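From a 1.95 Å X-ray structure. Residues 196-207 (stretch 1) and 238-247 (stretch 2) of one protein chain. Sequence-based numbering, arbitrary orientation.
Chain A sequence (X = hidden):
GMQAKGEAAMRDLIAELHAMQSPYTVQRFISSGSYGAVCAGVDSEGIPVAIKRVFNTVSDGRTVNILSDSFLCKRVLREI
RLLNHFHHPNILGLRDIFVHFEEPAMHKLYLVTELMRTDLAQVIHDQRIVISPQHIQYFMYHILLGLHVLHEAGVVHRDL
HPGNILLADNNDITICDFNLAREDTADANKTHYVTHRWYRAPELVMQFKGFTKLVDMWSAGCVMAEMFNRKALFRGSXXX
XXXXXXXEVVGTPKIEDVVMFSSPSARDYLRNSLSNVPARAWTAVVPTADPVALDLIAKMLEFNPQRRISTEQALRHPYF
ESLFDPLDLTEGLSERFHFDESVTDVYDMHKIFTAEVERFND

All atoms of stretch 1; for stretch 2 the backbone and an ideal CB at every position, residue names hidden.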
# COMPACT_ATOMS: atom_id res chain seq x y z
N HIS A 196 -4.80 5.23 -6.95
CA HIS A 196 -5.34 5.97 -8.09
C HIS A 196 -4.24 6.23 -9.14
O HIS A 196 -3.03 6.21 -8.82
CB HIS A 196 -5.91 7.33 -7.60
CG HIS A 196 -7.10 7.85 -8.34
ND1 HIS A 196 -8.14 8.52 -7.68
CD2 HIS A 196 -7.41 7.77 -9.66
CE1 HIS A 196 -9.00 8.87 -8.63
NE2 HIS A 196 -8.60 8.45 -9.84
N ARG A 197 -4.67 6.52 -10.40
CA ARG A 197 -3.81 6.95 -11.51
C ARG A 197 -2.97 8.22 -11.10
O ARG A 197 -1.84 8.39 -11.53
CB ARG A 197 -4.67 7.21 -12.77
CG ARG A 197 -5.99 8.00 -12.56
CD ARG A 197 -6.76 8.26 -13.84
NE ARG A 197 -7.66 9.42 -13.73
CZ ARG A 197 -8.93 9.35 -13.33
NH1 ARG A 197 -9.47 8.18 -13.01
NH2 ARG A 197 -9.67 10.45 -13.26
N TRP A 198 -3.50 9.03 -10.16
CA TRP A 198 -2.90 10.27 -9.69
C TRP A 198 -1.56 10.16 -8.95
O TRP A 198 -0.82 11.15 -8.88
CB TRP A 198 -3.91 11.09 -8.85
CG TRP A 198 -5.18 11.50 -9.56
CD1 TRP A 198 -5.47 11.41 -10.90
CD2 TRP A 198 -6.29 12.18 -8.96
NE1 TRP A 198 -6.70 11.96 -11.16
CE2 TRP A 198 -7.24 12.43 -9.99
CE3 TRP A 198 -6.60 12.58 -7.64
CZ2 TRP A 198 -8.45 13.10 -9.74
CZ3 TRP A 198 -7.81 13.21 -7.40
CH2 TRP A 198 -8.72 13.47 -8.44
N TYR A 199 -1.23 8.96 -8.43
CA TYR A 199 -0.01 8.75 -7.63
C TYR A 199 1.01 7.88 -8.33
O TYR A 199 1.98 7.51 -7.69
CB TYR A 199 -0.39 8.14 -6.25
CG TYR A 199 -1.46 8.97 -5.55
CD1 TYR A 199 -1.11 9.97 -4.64
CD2 TYR A 199 -2.82 8.78 -5.83
CE1 TYR A 199 -2.09 10.77 -4.05
CE2 TYR A 199 -3.79 9.58 -5.25
CZ TYR A 199 -3.43 10.57 -4.35
OH TYR A 199 -4.39 11.35 -3.76
N ARG A 200 0.79 7.52 -9.61
CA ARG A 200 1.67 6.62 -10.36
C ARG A 200 2.86 7.37 -10.92
O ARG A 200 2.70 8.39 -11.59
CB ARG A 200 0.90 5.93 -11.51
CG ARG A 200 -0.30 5.12 -11.04
CD ARG A 200 -0.20 3.65 -11.38
NE ARG A 200 -1.44 2.93 -11.07
CZ ARG A 200 -1.79 2.50 -9.86
NH1 ARG A 200 -1.00 2.73 -8.81
NH2 ARG A 200 -2.95 1.88 -9.68
N ALA A 201 4.03 6.79 -10.69
CA ALA A 201 5.32 7.30 -11.14
C ALA A 201 5.29 7.35 -12.67
O ALA A 201 4.59 6.52 -13.27
CB ALA A 201 6.42 6.37 -10.66
N PRO A 202 6.04 8.27 -13.30
CA PRO A 202 6.07 8.32 -14.80
C PRO A 202 6.37 6.98 -15.46
O PRO A 202 5.66 6.61 -16.39
CB PRO A 202 7.16 9.35 -15.09
CG PRO A 202 7.08 10.27 -13.88
CD PRO A 202 6.86 9.34 -12.73
N GLU A 203 7.30 6.19 -14.90
CA GLU A 203 7.59 4.85 -15.45
C GLU A 203 6.39 3.87 -15.35
O GLU A 203 6.28 3.02 -16.22
CB GLU A 203 8.90 4.23 -14.86
CG GLU A 203 8.91 4.04 -13.33
CD GLU A 203 9.36 5.19 -12.45
OE1 GLU A 203 9.86 4.90 -11.35
OE2 GLU A 203 9.20 6.38 -12.83
N LEU A 204 5.48 4.01 -14.34
CA LEU A 204 4.28 3.12 -14.33
C LEU A 204 3.24 3.65 -15.31
O LEU A 204 2.55 2.85 -15.95
CB LEU A 204 3.65 3.00 -12.93
CG LEU A 204 4.52 2.29 -11.84
CD1 LEU A 204 3.79 2.23 -10.56
CD2 LEU A 204 4.87 0.82 -12.26
N VAL A 205 3.14 4.99 -15.46
CA VAL A 205 2.17 5.56 -16.44
C VAL A 205 2.61 5.08 -17.84
O VAL A 205 1.78 4.82 -18.71
CB VAL A 205 2.13 7.13 -16.36
CG1 VAL A 205 1.25 7.73 -17.48
CG2 VAL A 205 1.66 7.62 -14.96
N MET A 206 3.95 5.00 -18.07
CA MET A 206 4.52 4.54 -19.34
C MET A 206 4.69 3.01 -19.41
O MET A 206 5.37 2.50 -20.31
CB MET A 206 5.80 5.30 -19.68
CG MET A 206 5.57 6.82 -19.78
SD MET A 206 7.05 7.69 -20.33
CE MET A 206 8.18 7.40 -18.91
N GLN A 207 4.05 2.29 -18.48
CA GLN A 207 3.97 0.82 -18.48
C GLN A 207 5.32 0.11 -18.60
O GLN A 207 5.40 -0.95 -19.21
CB GLN A 207 3.01 0.34 -19.63
CG GLN A 207 1.61 0.94 -19.54
CD GLN A 207 0.84 0.95 -20.85
OE1 GLN A 207 1.38 0.79 -21.98
NE2 GLN A 207 -0.45 1.18 -20.73
N UNK A 238 -6.10 11.02 -18.36
CA UNK A 238 -5.68 10.22 -19.52
C UNK A 238 -4.19 10.04 -19.44
O UNK A 238 -3.51 10.77 -18.71
CB UNK A 238 -6.08 10.88 -20.84
N UNK A 239 -3.67 9.12 -20.24
CA UNK A 239 -2.23 8.89 -20.34
C UNK A 239 -1.50 10.23 -20.70
O UNK A 239 -0.53 10.58 -20.05
CB UNK A 239 -1.94 7.81 -21.39
N UNK A 240 -1.98 10.96 -21.73
CA UNK A 240 -1.28 12.18 -22.14
C UNK A 240 -1.42 13.34 -21.18
O UNK A 240 -0.44 14.06 -20.94
CB UNK A 240 -1.79 12.62 -23.52
N UNK A 241 -2.63 13.55 -20.65
CA UNK A 241 -2.86 14.69 -19.80
C UNK A 241 -2.29 14.52 -18.41
O UNK A 241 -1.99 15.52 -17.76
CB UNK A 241 -4.36 14.97 -19.71
N UNK A 242 -2.08 13.26 -17.97
CA UNK A 242 -1.43 12.94 -16.70
C UNK A 242 0.06 13.27 -16.87
O UNK A 242 0.67 13.96 -16.04
CB UNK A 242 -1.64 11.48 -16.31
N UNK A 243 0.65 12.82 -17.96
CA UNK A 243 2.07 13.13 -18.25
C UNK A 243 2.29 14.62 -18.45
O UNK A 243 3.30 15.15 -17.98
CB UNK A 243 2.54 12.38 -19.49
N UNK A 244 1.32 15.31 -19.08
CA UNK A 244 1.41 16.75 -19.25
C UNK A 244 1.38 17.47 -17.91
O UNK A 244 2.18 18.37 -17.70
CB UNK A 244 0.27 17.25 -20.14
N UNK A 245 0.46 17.10 -17.01
CA UNK A 245 0.39 17.70 -15.67
C UNK A 245 1.68 17.52 -14.90
O UNK A 245 2.10 18.42 -14.17
CB UNK A 245 -0.77 17.09 -14.87
N UNK A 246 2.34 16.36 -15.07
CA UNK A 246 3.58 16.07 -14.38
C UNK A 246 4.70 16.97 -14.93
O UNK A 246 5.43 17.61 -14.16
CB UNK A 246 3.94 14.59 -14.53
N UNK A 247 4.87 16.97 -16.26
CA UNK A 247 5.90 17.73 -16.98
C UNK A 247 5.77 19.25 -16.76
O UNK A 247 6.78 19.92 -16.59
CB UNK A 247 5.82 17.42 -18.48

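Position 238 comes just before the helix, with extended backbone angles (phi -144°, psi 167°). Its CB points away from stretch 1, so the neighbour sets no demand. The N-cap site favours a small acceptor: Ser, Thr, Asp or Asn. The deposited residue is Thr238. Its OG1 accepts from the backbone N of 241 at 3.0 Å, capping the first turn.

Position 239 has its CB sideways, 5.0 Å from Val205 CG1. Val205 and Met206 offer an apolar surface there, and the distance leaves room for a long side chain. Leu, Met or an aromatic would suit. It is Phe239, chi1 t. The end of the ring comes nearer than the CB direction suggests. CD1 lies 4.0 Å from Val205 CG1, and CE1 lies 4.3 Å from Met206 CG. Val205 O meets the ring edge, 3.4 Å from Phe239 CE1.

Position 240 points away, with nothing of stretch 1 near its CB. As far as stretch 1 goes, many residues would fit. Tyr240 is deposited; its OH is hydrogen-bonded elsewhere in the structure.

Position 241 is sideways and beyond reach of stretch 1. It lies in the first turn, where a side-chain acceptor could return to the N of 238. Asp, Asn, Glu or Gln could serve. It is Asn241. Thr238 N donates to Asn241 OD1 at 3.2 Å, so the two residues are held by a pair of hydrogen bonds, each from a backbone N to the other's side chain.

Position 242 points toward stretch 1, with its CB 4.9 Å from Val205 CG1. Beyond lie the carbonyls of Arg197, Trp198 and Arg200, which could accept from a donor. A long side chain with an apolar stem and a polar end would suit: Gln, Lys or Arg, with Met as an apolar choice. It is Gln242, chi1 t and chi2 p. Its CG packs 4.3 Å from Val205 CG2. No direct hydrogen bond crosses, since NE2 stays 3.7 Å from Arg197 O. A water bridges instead. The water lies within hydrogen-bonding distance of Arg197 O (2.9 Å) and Arg200 O (2.7 Å), and takes a weak bond from Gln242 NE2 at 2.5 Å. OE1 sits 3.9 Å from Trp198 CD1.

Position 243 is sideways, its CB 5.2 Å from Val205 CG1. Pro202, Val205 and Met206 form an apolar patch within reach of a branched or flexible chain: Leu, Ile or Met. It is Leu243. CG is 3.9 Å from Val205 CG1, CD1 is 4.1 Å from Met206 CG, and CD2 is 4.5 Å from Pro202 CB.

Position 244 is out of reach, so stretch 1 leaves the choice open. Asn244 is deposited.

Position 245 is also out of reach; a long polar residue could turn back along the helix. It is Lys245, whose NZ donates to Asn241 O at 3.3 Å.

Position 246 points toward stretch 1, its CB 5.4 Å from Pro202 CG. Ile, Leu or Met could meet the proline ring. It is Ile246, with CD1 4.3 Å from Pro202 CG.

Position 247 is out of reach; stretch 1 does not restrict the choice. Val247 is deposited.

Stretch 2 (238-247) TFYNQLNKIV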
# COMPACT_ATOMS: atom_id res chain seq x y z
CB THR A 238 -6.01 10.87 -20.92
OG1 THR A 238 -5.17 12.02 -21.15
CG2 THR A 238 -7.49 11.25 -21.11
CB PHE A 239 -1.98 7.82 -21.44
CG PHE A 239 -0.54 7.65 -21.85
CD1 PHE A 239 0.28 6.73 -21.20
CD2 PHE A 239 -0.02 8.32 -22.96
CE1 PHE A 239 1.62 6.58 -21.57
CE2 PHE A 239 1.31 8.17 -23.33
CZ PHE A 239 2.12 7.28 -22.64
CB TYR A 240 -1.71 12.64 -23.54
CG TYR A 240 -1.41 11.66 -24.65
CD1 TYR A 240 -0.10 11.45 -25.09
CD2 TYR A 240 -2.43 10.96 -25.29
CE1 TYR A 240 0.17 10.57 -26.14
CE2 TYR A 240 -2.16 10.07 -26.32
CZ TYR A 240 -0.86 9.87 -26.74
OH TYR A 240 -0.59 9.05 -27.80
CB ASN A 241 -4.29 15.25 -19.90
CG ASN A 241 -5.35 14.52 -19.09
OD1 ASN A 241 -5.10 14.07 -18.00
ND2 ASN A 241 -6.57 14.41 -19.62
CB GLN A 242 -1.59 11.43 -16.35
CG GLN A 242 -0.92 11.03 -14.98
CD GLN A 242 -1.65 11.61 -13.77
OE1 GLN A 242 -2.84 11.86 -13.81
NE2 GLN A 242 -0.97 11.78 -12.66
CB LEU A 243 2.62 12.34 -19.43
CG LEU A 243 2.89 10.83 -19.14
CD1 LEU A 243 3.23 10.08 -20.42
CD2 LEU A 243 4.03 10.63 -18.02
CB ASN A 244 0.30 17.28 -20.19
CG ASN A 244 0.49 18.74 -20.48
OD1 ASN A 244 1.36 19.12 -21.27
ND2 ASN A 244 -0.33 19.59 -19.90
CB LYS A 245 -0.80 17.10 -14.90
CG LYS A 245 -2.11 17.79 -15.36
CD LYS A 245 -3.34 17.05 -14.90
CE LYS A 245 -4.58 17.61 -15.56
NZ LYS A 245 -4.71 17.13 -16.97
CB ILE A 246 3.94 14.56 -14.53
CG1 ILE A 246 2.98 13.66 -13.70
CG2 ILE A 246 5.43 14.32 -14.14
CD1 ILE A 246 3.17 12.04 -13.94
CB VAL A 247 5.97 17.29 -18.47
CG1 VAL A 247 6.72 18.30 -19.33
CG2 VAL A 247 6.61 15.91 -18.59
O HOH W 1 0.55 9.76 -12.38
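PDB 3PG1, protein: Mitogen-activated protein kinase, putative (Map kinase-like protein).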